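Local coordinates for protein glutathione S-transferase (Ceriporiopsis subvermispora, PDB 6J3E) that binds glutathione and, as a serine-type glutathione S-transferase, probably conjugates it to electrophilic substrates, at residues L71-D76 with G80-D85; A113-A118 with A186-A191; A207-V212 with A245-Y250; I216-V221 with A227-F232. All coordinates share one frame; numbering follows the deposited sequence.

Contact 1 (L71-D76 with G80-D85); sequences LPVIHD and GKTISD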
loop_
_atom_site.group_PDB
_atom_site.type_symbol
_atom_site.label_atom_id
_atom_site.label_comp_id
_atom_site.label_asym_id
_atom_site.label_seq_id
_atom_site.Cartn_x
_atom_site.Cartn_y
_atom_site.Cartn_z
ATOM N N LEU A 71 -2.818 12.847 18.388
ATOM C CA LEU A 71 -1.618 13.619 18.102
ATOM C C LEU A 71 -0.787 12.811 17.112
ATOM O O LEU A 71 -0.994 11.602 16.984
ATOM C CB LEU A 71 -0.852 13.906 19.391
ATOM C CG LEU A 71 -1.730 14.665 20.387
ATOM C CD1 LEU A 71 -0.910 15.103 21.596
ATOM C CD2 LEU A 71 -2.380 15.853 19.661
ATOM N N PRO A 72 0.147 13.458 16.394
ATOM C CA PRO A 72 0.594 14.856 16.460
ATOM C C PRO A 72 -0.425 15.885 15.977
ATOM O O PRO A 72 -1.244 15.588 15.105
ATOM C CB PRO A 72 1.811 14.863 15.533
ATOM C CG PRO A 72 1.506 13.796 14.531
ATOM C CD PRO A 72 0.853 12.714 15.335
ATOM N N VAL A 73 -0.359 17.085 16.543
ATOM C CA VAL A 73 -1.017 18.261 15.989
ATOM C C VAL A 73 -0.037 19.425 16.063
ATOM O O VAL A 73 0.755 19.522 17.006
ATOM C CB VAL A 73 -2.323 18.583 16.740
ATOM C CG1 VAL A 73 -2.903 19.887 16.262
ATOM C CG2 VAL A 73 -3.334 17.480 16.526
ATOM N N ILE A 74 -0.064 20.301 15.067
ATOM C CA ILE A 74 0.710 21.533 15.152
ATOM C C ILE A 74 -0.224 22.726 15.002
ATOM O O ILE A 74 -1.224 22.667 14.279
ATOM C CB ILE A 74 1.849 21.619 14.111
ATOM C CG1 ILE A 74 1.301 21.567 12.685
ATOM C CG2 ILE A 74 2.890 20.547 14.374
ATOM C CD1 ILE A 74 2.310 22.007 11.650
ATOM N N HIS A 75 0.104 23.812 15.708
ATOM C CA HIS A 75 -0.508 25.113 15.472
ATOM C C HIS A 75 0.569 26.102 15.061
ATOM O O HIS A 75 1.582 26.258 15.758
ATOM C CB HIS A 75 -1.260 25.665 16.682
ATOM C CG HIS A 75 -1.753 27.059 16.459
ATOM N ND1 HIS A 75 -2.792 27.344 15.599
ATOM C CD2 HIS A 75 -1.311 28.252 16.925
ATOM C CE1 HIS A 75 -2.983 28.651 15.562
ATOM N NE2 HIS A 75 -2.103 29.224 16.364
ATOM N N ASP A 76 0.339 26.762 13.924
ATOM C CA ASP A 76 1.288 27.674 13.297
ATOM C C ASP A 76 0.774 29.090 13.485
ATOM O O ASP A 76 -0.072 29.550 12.702
ATOM C CB ASP A 76 1.449 27.348 11.808
ATOM C CG ASP A 76 2.578 28.131 11.156
ATOM O OD1 ASP A 76 3.282 28.862 11.892
ATOM O OD2 ASP A 76 2.783 28.001 9.924
ATOM N N GLY A 80 -2.106 30.964 11.744
ATOM C CA GLY A 80 -3.359 30.707 12.418
ATOM C C GLY A 80 -3.978 29.349 12.150
ATOM O O GLY A 80 -5.052 29.067 12.694
ATOM N N LYS A 81 -3.353 28.507 11.327
ATOM C CA LYS A 81 -3.908 27.202 10.996
ATOM C C LYS A 81 -3.457 26.155 12.007
ATOM O O LYS A 81 -2.378 26.246 12.598
ATOM C CB LYS A 81 -3.500 26.761 9.585
ATOM C CG LYS A 81 -4.026 27.646 8.455
ATOM C CD LYS A 81 -5.278 27.069 7.799
ATOM C CE LYS A 81 -5.582 27.778 6.480
ATOM N NZ LYS A 81 -6.683 27.107 5.729
ATOM N N THR A 82 -4.310 25.161 12.208
ATOM C CA THR A 82 -3.988 23.992 13.012
ATOM C C THR A 82 -4.157 22.768 12.133
ATOM O O THR A 82 -5.201 22.606 11.495
ATOM C CB THR A 82 -4.882 23.914 14.247
ATOM O OG1 THR A 82 -4.531 24.976 15.138
ATOM C CG2 THR A 82 -4.709 22.589 14.974
ATOM N N ILE A 83 -3.126 21.926 12.080
ATOM C CA ILE A 83 -3.125 20.732 11.243
ATOM C C ILE A 83 -2.916 19.507 12.117
ATOM O O ILE A 83 -2.090 19.513 13.038
ATOM C CB ILE A 83 -2.046 20.806 10.150
ATOM C CG1 ILE A 83 -2.143 22.141 9.410
ATOM C CG2 ILE A 83 -2.215 19.664 9.168
ATOM C CD1 ILE A 83 -1.179 23.187 9.915
ATOM N N SER A 84 -3.672 18.454 11.828
ATOM C CA SER A 84 -3.537 17.180 12.516
ATOM C C SER A 84 -3.304 16.075 11.494
ATOM O O SER A 84 -3.587 16.240 10.303
ATOM C CB SER A 84 -4.774 16.866 13.354
ATOM O OG SER A 84 -5.907 16.667 12.526
ATOM N N ASP A 85 -2.799 14.941 11.990
ATOM C CA ASP A 85 -2.379 13.780 11.197
ATOM C C ASP A 85 -1.044 14.091 10.538
ATOM O O ASP A 85 -0.932 15.054 9.766
ATOM C CB ASP A 85 -3.430 13.361 10.150
ATOM C CG ASP A 85 -3.052 12.073 9.415
ATOM O OD1 ASP A 85 -2.094 12.100 8.619
ATOM O OD2 ASP A 85 -3.707 11.024 9.639
HETATM O O HOH W 1 -3.177 13.337 14.786
#
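Val-73 to Asp-76 and Lys-81 to Ser-84 run antiparallel as the two arms of a beta hairpin, 165° between their short axes, and Ile-74 and Ile-83 form a hydrogen-bonded pair, N of each to O of the other at 3.0 Å. On one face these two isoleucines lie side by side, and Ile-74 CG1 meets Ile-83 CD1 at 4.1 Å against Ile-89 of helix 86-96. The other face carries Val-73, His-75, Thr-82 and Ser-84. Val-73 straddles two neighbours: CG1 touches Thr-82 CG2 and CG2 touches Ser-84 CB, each at 3.5 Å. With CG anti to the backbone N (chi1 174°), the His-75 ring swings across the hairpin; Thr-82 OG1 lies at its edge, near the ring plane, and is hydrogen-bonded to ND1 at 3.0 Å. That hydroxyl also bonds Ile-55 O, while Ser-84 OG bonds Glu-58 O. A leucine in place of His-75 would probably leave Thr-82 OG1 without its bond across the strands. Toward Leu-71 a water links Pro-72 O to Asp-85 N. The peptide before Pro-72 is cis, the hallmark of the thioredoxin fold, and Leu-71 belongs to the glutathione site, empty in this apo model. The isoleucine face is thus apolar against that helix, with Asp-76 at its end held by the Tyr-92 and Tyr-97 hydroxyls, while Thr-82 and Ser-84 hydroxyls partly tie this edge strand to residues 55-58.

Contact 2 (A113-A118 with A186-A191); sequences AAFNFA and AKWLSA. With EDO (1,2-ethanediol), chain K.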
loop_
_atom_site.group_PDB
_atom_site.type_symbol
_atom_site.label_atom_id
_atom_site.label_comp_id
_atom_site.label_asym_id
_atom_site.label_seq_id
_atom_site.Cartn_x
_atom_site.Cartn_y
_atom_site.Cartn_z
ATOM N N ALA A 113 0.312 8.583 -0.480
ATOM C CA ALA A 113 -0.915 8.213 0.216
ATOM C C ALA A 113 -1.163 6.721 0.107
ATOM O O ALA A 113 -1.639 6.092 1.062
ATOM C CB ALA A 113 -2.104 8.985 -0.346
ATOM N N ALA A 114 -0.840 6.137 -1.054
ATOM C CA ALA A 114 -0.942 4.693 -1.191
ATOM C C ALA A 114 0.103 3.998 -0.327
ATOM O O ALA A 114 -0.174 2.965 0.289
ATOM C CB ALA A 114 -0.792 4.291 -2.654
ATOM N N PHE A 115 1.310 4.556 -0.252
ATOM C CA PHE A 115 2.319 3.943 0.595
ATOM C C PHE A 115 1.852 3.912 2.040
ATOM O O PHE A 115 2.023 2.904 2.735
ATOM C CB PHE A 115 3.645 4.692 0.464
ATOM C CG PHE A 115 4.609 4.409 1.583
ATOM C CD1 PHE A 115 5.466 3.317 1.522
ATOM C CD2 PHE A 115 4.657 5.230 2.714
ATOM C CE1 PHE A 115 6.360 3.053 2.557
ATOM C CE2 PHE A 115 5.557 4.966 3.754
ATOM C CZ PHE A 115 6.398 3.875 3.675
ATOM N N ASN A 116 1.234 4.999 2.506
ATOM C CA ASN A 116 0.775 5.045 3.891
ATOM C C ASN A 116 -0.123 3.853 4.205
ATOM O O ASN A 116 0.081 3.147 5.200
ATOM C CB ASN A 116 0.039 6.361 4.169
ATOM C CG ASN A 116 -0.371 6.480 5.628
ATOM O OD1 ASN A 116 0.481 6.656 6.494
ATOM N ND2 ASN A 116 -1.672 6.345 5.909
ATOM N N PHE A 117 -1.119 3.606 3.345
ATOM C CA PHE A 117 -1.956 2.421 3.491
ATOM C C PHE A 117 -1.124 1.143 3.524
ATOM O O PHE A 117 -1.243 0.350 4.467
ATOM C CB PHE A 117 -2.973 2.357 2.364
ATOM C CG PHE A 117 -3.889 1.185 2.459
ATOM C CD1 PHE A 117 -4.774 1.067 3.510
ATOM C CD2 PHE A 117 -3.870 0.193 1.503
ATOM C CE1 PHE A 117 -5.618 -0.021 3.603
ATOM C CE2 PHE A 117 -4.727 -0.893 1.585
ATOM C CZ PHE A 117 -5.600 -0.995 2.632
ATOM N N ALA A 118 -0.277 0.928 2.505
ATOM C CA ALA A 118 0.527 -0.292 2.435
ATOM C C ALA A 118 1.327 -0.482 3.710
ATOM O O ALA A 118 1.398 -1.589 4.265
ATOM C CB ALA A 118 1.472 -0.250 1.234
ATOM N N ALA A 186 11.598 -3.991 2.497
ATOM C CA ALA A 186 12.911 -4.199 1.904
ATOM C C ALA A 186 12.791 -4.572 0.435
ATOM O O ALA A 186 13.492 -4.006 -0.409
ATOM C CB ALA A 186 13.683 -5.269 2.676
ATOM N N LYS A 187 11.872 -5.486 0.107
ATOM C CA LYS A 187 11.670 -5.853 -1.290
ATOM C C LYS A 187 11.167 -4.663 -2.110
ATOM O O LYS A 187 11.626 -4.450 -3.238
ATOM C CB LYS A 187 10.726 -7.058 -1.389
ATOM C CG LYS A 187 11.446 -8.426 -1.345
ATOM C CD LYS A 187 12.775 -8.387 -2.170
ATOM C CE LYS A 187 13.043 -9.667 -2.980
ATOM N NZ LYS A 187 13.906 -9.412 -4.186
ATOM N N TRP A 188 10.271 -3.837 -1.547
ATOM C CA TRP A 188 9.866 -2.621 -2.257
ATOM C C TRP A 188 11.063 -1.739 -2.591
ATOM O O TRP A 188 11.117 -1.142 -3.671
ATOM C CB TRP A 188 8.875 -1.808 -1.436
ATOM C CG TRP A 188 7.670 -2.538 -1.057
ATOM C CD1 TRP A 188 7.208 -3.702 -1.587
ATOM C CD2 TRP A 188 6.752 -2.168 -0.027
ATOM N NE1 TRP A 188 6.051 -4.078 -0.952
ATOM C CE2 TRP A 188 5.751 -3.153 0.012
ATOM C CE3 TRP A 188 6.680 -1.096 0.866
ATOM C CZ2 TRP A 188 4.689 -3.098 0.907
ATOM C CZ3 TRP A 188 5.628 -1.048 1.756
ATOM C CH2 TRP A 188 4.648 -2.042 1.768
ATOM N N LEU A 189 12.017 -1.625 -1.659
ATOM C CA LEU A 189 13.150 -0.721 -1.788
ATOM C C LEU A 189 14.225 -1.241 -2.723
ATOM O O LEU A 189 15.146 -0.480 -3.039
ATOM C CB LEU A 189 13.776 -0.443 -0.422
ATOM C CG LEU A 189 12.909 0.521 0.352
ATOM C CD1 LEU A 189 13.377 0.639 1.814
ATOM C CD2 LEU A 189 12.925 1.879 -0.377
ATOM N N SER A 190 14.128 -2.511 -3.152
ATOM C CA SER A 190 15.062 -3.124 -4.085
ATOM C C SER A 190 14.342 -3.757 -5.278
ATOM O O SER A 190 14.904 -4.633 -5.946
ATOM C CB SER A 190 15.897 -4.164 -3.352
ATOM O OG SER A 190 15.035 -5.186 -2.903
ATOM N N ALA A 191 13.113 -3.314 -5.564
ATOM C CA ALA A 191 12.265 -3.955 -6.565
ATOM C C ALA A 191 12.794 -3.833 -7.989
ATOM O O ALA A 191 12.391 -4.625 -8.846
ATOM C CB ALA A 191 10.864 -3.359 -6.512
HETATM C C1 EDO K . -6.286 4.456 3.806
HETATM O O1 EDO K . -6.736 4.619 2.450
HETATM C C2 EDO K . -4.950 5.167 4.050
HETATM O O2 EDO K . -4.282 4.649 5.214
#
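Trp-188 makes the whole contact from its side, meeting Phe-115 and Ala-118 of helix 109-136 near the end of helix 169-189. Going along 186-191, Ala-186 comes first; it touches Trp-240 of helix 235-247, and its carbonyl O accepts a hydrogen bond from Ser-190 OG at 3.2 Å, which closes the last turn. Next is Trp-188, aimed at the other helix. Its CG stands anti to the carbonyl carbon (chi1 -57°), and the outer rim of the six-membered ring leads. CH2 presses on Ala-118 CB at 3.7 Å, and neighbouring CZ3 meets Phe-115 CE1 at 4.2 Å, the phenyl carbon lying near the plane of the indole. Phe-115 rests edge-to-face on Phe-199. Leu-189 follows and turns to Phe-199 and helix 235-247 instead.

The contact lies at the dimer interface: Ala-118 packs on Phe-117 of the second subunit, Trp-188 on its Ala-114, and Ala-114 on its Trp-188. A 1,2-ethanediol, probably from the crystallisation liquor, sits there; its O2 takes a weak bond from Asn-116 ND2 at 3.2 Å, and the molecule also bonds Gln-184 and Trp-188 NE1 of the second subunit. Between the two segments no polar bond forms: the indole bridges backbones whose closest CA atoms, those of Phe-115 and Trp-188, are 10.4 Å apart, by shape and hydrophobic contact, and the second subunit helps to bury it.

Contact 3 (A207-V212 with A245-Y250); sequences ADITIV and ALFEKY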
loop_
_atom_site.group_PDB
_atom_site.type_symbol
_atom_site.label_atom_id
_atom_site.label_comp_id
_atom_site.label_asym_id
_atom_site.label_seq_id
_atom_site.Cartn_x
_atom_site.Cartn_y
_atom_site.Cartn_z
ATOM N N ALA A 207 8.080 9.243 2.941
ATOM C CA ALA A 207 7.955 7.794 3.103
ATOM C C ALA A 207 9.091 7.240 3.953
ATOM O O ALA A 207 8.884 6.325 4.758
ATOM C CB ALA A 207 7.902 7.101 1.739
ATOM N N ASP A 208 10.293 7.789 3.776
ATOM C CA ASP A 208 11.425 7.465 4.629
ATOM C C ASP A 208 11.160 7.895 6.057
ATOM O O ASP A 208 11.487 7.170 7.003
ATOM C CB ASP A 208 12.690 8.162 4.113
ATOM C CG ASP A 208 12.856 8.038 2.611
ATOM O OD1 ASP A 208 12.754 6.907 2.073
ATOM O OD2 ASP A 208 13.079 9.088 1.966
ATOM N N ILE A 209 10.604 9.095 6.226
ATOM C CA ILE A 209 10.327 9.612 7.557
ATOM C C ILE A 209 9.319 8.719 8.249
ATOM O O ILE A 209 9.430 8.443 9.449
ATOM C CB ILE A 209 9.846 11.073 7.462
ATOM C CG1 ILE A 209 10.947 11.939 6.868
ATOM C CG2 ILE A 209 9.414 11.608 8.827
ATOM C CD1 ILE A 209 10.528 13.357 6.570
ATOM N N THR A 210 8.349 8.207 7.483
ATOM C CA THR A 210 7.342 7.312 8.049
ATOM C C THR A 210 7.988 6.095 8.693
ATOM O O THR A 210 7.604 5.677 9.793
ATOM C CB THR A 210 6.365 6.872 6.963
ATOM O OG1 THR A 210 5.651 8.010 6.463
ATOM C CG2 THR A 210 5.383 5.858 7.505
ATOM N N ILE A 211 8.980 5.514 8.025
ATOM C CA ILE A 211 9.582 4.287 8.525
ATOM C C ILE A 211 10.372 4.565 9.799
ATOM O O ILE A 211 10.211 3.876 10.810
ATOM C CB ILE A 211 10.439 3.637 7.420
ATOM C CG1 ILE A 211 9.548 3.322 6.212
ATOM C CG2 ILE A 211 11.089 2.382 7.918
ATOM C CD1 ILE A 211 10.286 2.838 5.005
ATOM N N VAL A 212 11.211 5.600 9.787
ATOM C CA VAL A 212 12.031 5.844 10.970
ATOM C C VAL A 212 11.158 6.301 12.130
ATOM O O VAL A 212 11.504 6.090 13.298
ATOM C CB VAL A 212 13.159 6.848 10.654
ATOM C CG1 VAL A 212 14.159 6.221 9.680
ATOM C CG2 VAL A 212 12.577 8.118 10.082
ATOM N N ALA A 245 20.450 5.448 11.384
ATOM C CA ALA A 245 21.698 6.204 11.412
ATOM C C ALA A 245 21.630 7.411 10.490
ATOM O O ALA A 245 22.056 8.514 10.858
ATOM C CB ALA A 245 22.868 5.302 11.029
ATOM N N LEU A 246 21.079 7.224 9.292
ATOM C CA LEU A 246 20.974 8.318 8.339
ATOM C C LEU A 246 20.208 9.503 8.905
ATOM O O LEU A 246 20.480 10.654 8.537
ATOM C CB LEU A 246 20.294 7.817 7.071
ATOM C CG LEU A 246 21.176 7.057 6.089
ATOM C CD1 LEU A 246 20.295 6.456 5.009
ATOM C CD2 LEU A 246 22.221 8.000 5.498
ATOM N N PHE A 247 19.245 9.244 9.786
ATOM C CA PHE A 247 18.388 10.277 10.342
ATOM C C PHE A 247 18.833 10.739 11.715
ATOM O O PHE A 247 18.228 11.668 12.261
ATOM C CB PHE A 247 16.938 9.777 10.419
ATOM C CG PHE A 247 16.238 9.773 9.096
ATOM C CD1 PHE A 247 16.284 8.660 8.276
ATOM C CD2 PHE A 247 15.549 10.906 8.659
ATOM C CE1 PHE A 247 15.650 8.666 7.042
ATOM C CE2 PHE A 247 14.914 10.927 7.416
ATOM C CZ PHE A 247 14.965 9.804 6.606
ATOM N N GLU A 248 19.871 10.117 12.283
ATOM C CA GLU A 248 20.234 10.389 13.670
ATOM C C GLU A 248 20.358 11.883 13.950
ATOM O O GLU A 248 19.854 12.372 14.966
ATOM C CB GLU A 248 21.531 9.678 14.007
ATOM C CG GLU A 248 21.882 9.759 15.458
ATOM C CD GLU A 248 22.886 8.699 15.831
ATOM O OE1 GLU A 248 23.104 8.502 17.047
ATOM O OE2 GLU A 248 23.446 8.061 14.902
ATOM N N LYS A 249 20.994 12.630 13.042
ATOM C CA LYS A 249 21.134 14.074 13.194
ATOM C C LYS A 249 19.787 14.787 13.294
ATOM O O LYS A 249 19.750 15.985 13.607
ATOM C CB LYS A 249 21.948 14.640 12.025
ATOM C CG LYS A 249 21.167 14.787 10.727
ATOM C CD LYS A 249 22.050 14.809 9.457
ATOM C CE LYS A 249 22.307 13.399 8.924
ATOM N NZ LYS A 249 22.766 13.407 7.508
ATOM N N TYR A 250 18.685 14.082 13.048
ATOM C CA TYR A 250 17.356 14.629 13.238
ATOM C C TYR A 250 16.582 13.934 14.351
ATOM O O TYR A 250 15.447 14.330 14.632
ATOM C CB TYR A 250 16.572 14.546 11.928
ATOM C CG TYR A 250 17.288 15.131 10.727
ATOM C CD1 TYR A 250 17.355 16.509 10.525
ATOM C CD2 TYR A 250 17.876 14.299 9.778
ATOM C CE1 TYR A 250 18.008 17.030 9.416
ATOM C CE2 TYR A 250 18.518 14.814 8.673
ATOM C CZ TYR A 250 18.590 16.174 8.499
ATOM O OH TYR A 250 19.230 16.666 7.387
#
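Asp-208, Ile-209 and Val-212 of helix 206-222 meet one aromatic ring, that of Phe-247 at the end of helix 235-247. Asp-208 comes first and offers its methylene, not its carboxylate: CB touches the ring tip, Phe-247 CZ, at 3.8 Å. The charged end turns back along its own chain, where OD2 bonds Ser-205 N and OD1 bonds Phe-199 N. The bond to Ser-205, three residues earlier, is the one expected of the Ser-Xaa-Xaa-Asp capping box known at the start of this helix in glutathione S-transferases. Ile-209 is next. Its CG1 meets Phe-247 CE2 at 4.1 Å, the two side chains crossing at about a right angle, while Tyr-29 and Thr-30 of helix 22-34 also touch it. One turn on from Asp-208, Val-212 supplies the closest contact. CG1 lies 3.5 Å from Phe-247 CD1, and CG2 stands over the middle of the ring face, 4.1 Å from the centroid and 10° off the normal, a CH-pi contact. The valine forks this way because CG1 is anti to the carbonyl carbon (chi1 -67°), which sets CG2 between the backbone N and the carbonyl carbon.

Across the two segments there is no hydrogen bond. Two backbone N-H groups hold the buried carboxylate of Asp-208, which probably eases the cost of a negative charge there and lets an acidic residue show a hydrocarbon flank to the ring. Between the two segments the join is therefore apolar, 207-212 meeting the Phe-247 ring by van der Waals and CH-pi contact.

Contact 4 (I216-V221 with A227-F232); sequences IWVKRV and AEWKDF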
loop_
_atom_site.group_PDB
_atom_site.type_symbol
_atom_site.label_atom_id
_atom_site.label_comp_id
_atom_site.label_asym_id
_atom_site.label_seq_id
_atom_site.Cartn_x
_atom_site.Cartn_y
_atom_site.Cartn_z
ATOM N N ILE A 216 11.926 4.128 15.324
ATOM C CA ILE A 216 12.484 4.765 16.519
ATOM C C ILE A 216 11.580 4.517 17.721
ATOM O O ILE A 216 12.054 4.423 18.862
ATOM C CB ILE A 216 12.745 6.270 16.283
ATOM C CG1 ILE A 216 13.821 6.766 17.235
ATOM C CG2 ILE A 216 11.492 7.123 16.482
ATOM C CD1 ILE A 216 15.101 6.004 17.127
ATOM N N TRP A 217 10.274 4.371 17.481
ATOM C CA TRP A 217 9.344 3.962 18.530
ATOM C C TRP A 217 9.726 2.601 19.083
ATOM O O TRP A 217 9.762 2.392 20.302
ATOM C CB TRP A 217 7.919 3.938 17.961
ATOM C CG TRP A 217 6.826 3.420 18.863
ATOM C CD1 TRP A 217 6.650 3.685 20.200
ATOM C CD2 TRP A 217 5.752 2.546 18.485
ATOM N NE1 TRP A 217 5.529 3.049 20.659
ATOM C CE2 TRP A 217 4.958 2.342 19.633
ATOM C CE3 TRP A 217 5.374 1.931 17.281
ATOM C CZ2 TRP A 217 3.814 1.550 19.615
ATOM C CZ3 TRP A 217 4.247 1.137 17.267
ATOM C CH2 TRP A 217 3.472 0.959 18.426
ATOM N N VAL A 218 9.999 1.650 18.189
ATOM C CA VAL A 218 10.388 0.313 18.626
ATOM C C VAL A 218 11.696 0.376 19.388
ATOM O O VAL A 218 11.870 -0.295 20.414
ATOM C CB VAL A 218 10.484 -0.624 17.411
ATOM C CG1 VAL A 218 11.082 -1.958 17.812
ATOM C CG2 VAL A 218 9.116 -0.808 16.782
ATOM N N LYS A 219 12.635 1.194 18.902
ATOM C CA LYS A 219 13.954 1.243 19.516
ATOM C C LYS A 219 13.881 1.877 20.889
ATOM O O LYS A 219 14.461 1.357 21.850
ATOM C CB LYS A 219 14.937 2.011 18.633
ATOM C CG LYS A 219 16.335 2.135 19.243
ATOM C CD LYS A 219 17.290 2.934 18.343
ATOM C CE LYS A 219 18.723 2.909 18.860
ATOM N NZ LYS A 219 19.673 3.558 17.931
ATOM N N ARG A 220 13.159 2.990 21.013
ATOM C CA ARG A 220 13.171 3.695 22.287
ATOM C C ARG A 220 12.298 2.995 23.318
ATOM O O ARG A 220 12.693 2.886 24.487
ATOM C CB ARG A 220 12.763 5.145 22.076
ATOM C CG ARG A 220 13.904 5.944 21.497
ATOM C CD ARG A 220 13.436 7.091 20.630
ATOM N NE ARG A 220 13.333 8.328 21.381
ATOM C CZ ARG A 220 14.133 9.373 21.222
ATOM N NH1 ARG A 220 15.106 9.350 20.315
ATOM N NH2 ARG A 220 13.936 10.444 21.968
ATOM N N VAL A 221 11.150 2.457 22.900
ATOM C CA VAL A 221 10.216 1.872 23.857
ATOM C C VAL A 221 10.673 0.491 24.298
ATOM O O VAL A 221 10.703 0.198 25.496
ATOM C CB VAL A 221 8.791 1.845 23.279
ATOM C CG1 VAL A 221 7.896 0.900 24.088
ATOM C CG2 VAL A 221 8.216 3.254 23.283
ATOM N N ALA A 227 17.305 -7.337 23.956
ATOM C CA ALA A 227 17.696 -8.378 23.016
ATOM C C ALA A 227 16.874 -8.292 21.743
ATOM O O ALA A 227 17.406 -8.443 20.638
ATOM C CB ALA A 227 17.532 -9.756 23.657
ATOM N N GLU A 228 15.572 -8.041 21.880
ATOM C CA GLU A 228 14.717 -7.940 20.703
ATOM C C GLU A 228 15.180 -6.816 19.784
ATOM O O GLU A 228 15.235 -6.990 18.563
ATOM C CB GLU A 228 13.262 -7.761 21.137
ATOM C CG GLU A 228 12.708 -9.026 21.811
ATOM C CD GLU A 228 11.291 -8.856 22.341
ATOM O OE1 GLU A 228 10.558 -9.872 22.443
ATOM O OE2 GLU A 228 10.908 -7.711 22.669
ATOM N N TRP A 229 15.583 -5.679 20.350
ATOM C CA TRP A 229 16.009 -4.588 19.482
ATOM C C TRP A 229 17.365 -4.873 18.853
ATOM O O TRP A 229 17.581 -4.576 17.663
ATOM C CB TRP A 229 16.076 -3.257 20.225
ATOM C CG TRP A 229 16.799 -2.278 19.375
ATOM C CD1 TRP A 229 18.070 -1.818 19.555
ATOM C CD2 TRP A 229 16.322 -1.672 18.159
ATOM N NE1 TRP A 229 18.402 -0.943 18.545
ATOM C CE2 TRP A 229 17.348 -0.838 17.676
ATOM C CE3 TRP A 229 15.120 -1.739 17.447
ATOM C CZ2 TRP A 229 17.216 -0.086 16.513
ATOM C CZ3 TRP A 229 14.989 -0.987 16.290
ATOM C CH2 TRP A 229 16.032 -0.180 15.834
ATOM N N LYS A 230 18.308 -5.402 19.640
ATOM C CA LYS A 230 19.603 -5.713 19.051
ATOM C C LYS A 230 19.459 -6.736 17.928
ATOM O O LYS A 230 20.211 -6.685 16.946
ATOM C CB LYS A 230 20.592 -6.165 20.142
ATOM C CG LYS A 230 21.552 -5.007 20.574
ATOM C CD LYS A 230 22.241 -4.348 19.322
ATOM C CE LYS A 230 23.569 -3.525 19.538
ATOM N NZ LYS A 230 23.450 -2.071 19.836
ATOM N N ASP A 231 18.456 -7.613 18.020
ATOM C CA ASP A 231 18.135 -8.502 16.909
ATOM C C ASP A 231 17.535 -7.731 15.740
ATOM O O ASP A 231 17.848 -8.010 14.574
ATOM C CB ASP A 231 17.165 -9.588 17.372
ATOM C CG ASP A 231 16.692 -10.480 16.230
ATOM O OD1 ASP A 231 17.542 -11.106 15.547
ATOM O OD2 ASP A 231 15.456 -10.558 16.011
ATOM N N PHE A 232 16.666 -6.758 16.039
ATOM C CA PHE A 232 16.009 -5.987 14.990
ATOM C C PHE A 232 17.023 -5.327 14.073
ATOM O O PHE A 232 16.794 -5.223 12.862
ATOM C CB PHE A 232 15.090 -4.925 15.610
ATOM C CG PHE A 232 14.103 -4.315 14.646
ATOM C CD1 PHE A 232 14.491 -3.330 13.756
ATOM C CD2 PHE A 232 12.772 -4.702 14.655
ATOM C CE1 PHE A 232 13.586 -2.766 12.887
ATOM C CE2 PHE A 232 11.853 -4.119 13.791
ATOM C CZ PHE A 232 12.266 -3.158 12.906
#
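Lys-219 lies across a face of the Trp-229 indole, and this is where the contact is tight. CB sits above the six-membered ring, 3.6 Å from its centroid and only 5° off the normal, a clean CH-pi contact. CG, anti to the backbone N (chi1 178°), continues over the CE2-CZ2 side of that ring, 3.5 Å from Trp-229 CE2; the fully extended chain then carries CD to 3.5 Å from Trp-229 CZ2. Four methylenes in a row thus run obliquely along the indole, and the ammonium end is carried on beyond Trp-229 NE1. On the Trp-229 side, CG anti to its own backbone N (chi1 167°) sends the indole toward helix 206-222, its face against Lys-219.

The rest is looser. Val-218 CG1 approaches Trp-229 CE3 obliquely at 4.1 Å, and Phe-232 makes no close contact with the other segment, its ring being engaged with Phe-182 and Trp-235. On the solvent side Lys-219 is partly exposed, and exposed Lys-230 pairs with Glu-233. Without the indole, as with an alanine here, the aliphatic chain of Lys-219 is likely to lose its platform and a gap to open beside Val-218.

The short helix 227-232 is held on more than one side. Leu-244 of helix 235-247 touches both Lys-219 and Trp-229, Glu-228 forms a salt bridge to Arg-171 of helix 169-189, and on the far flank of helix 206-222 Trp-217 packs against helix 109-136.

Contact 1 lies in the thioredoxin-like part of the chain and contacts 2, 3 and 4 in the helical part. Contact 1 stands nearest the glutathione site: it holds Leu-71, and the Pro-72 side chain is about 4 Å from those of Asn-23 and Ser-86. Contact 3 approaches from the helical side, the Ile-209 side chain about 5 Å from that of Lys-26. Contacts 2 and 3 touch directly, Phe-115 CZ lying 3.7 Å from Ala-207 O, and contact 2 also reaches the second subunit. Contacts 3 and 4 share helix 206-222, their centres about 15 Å apart. Contact 4, across the chain's centre from contact 1, is more remote, Val-218 being about 12 Å from Asn-23 between side chains.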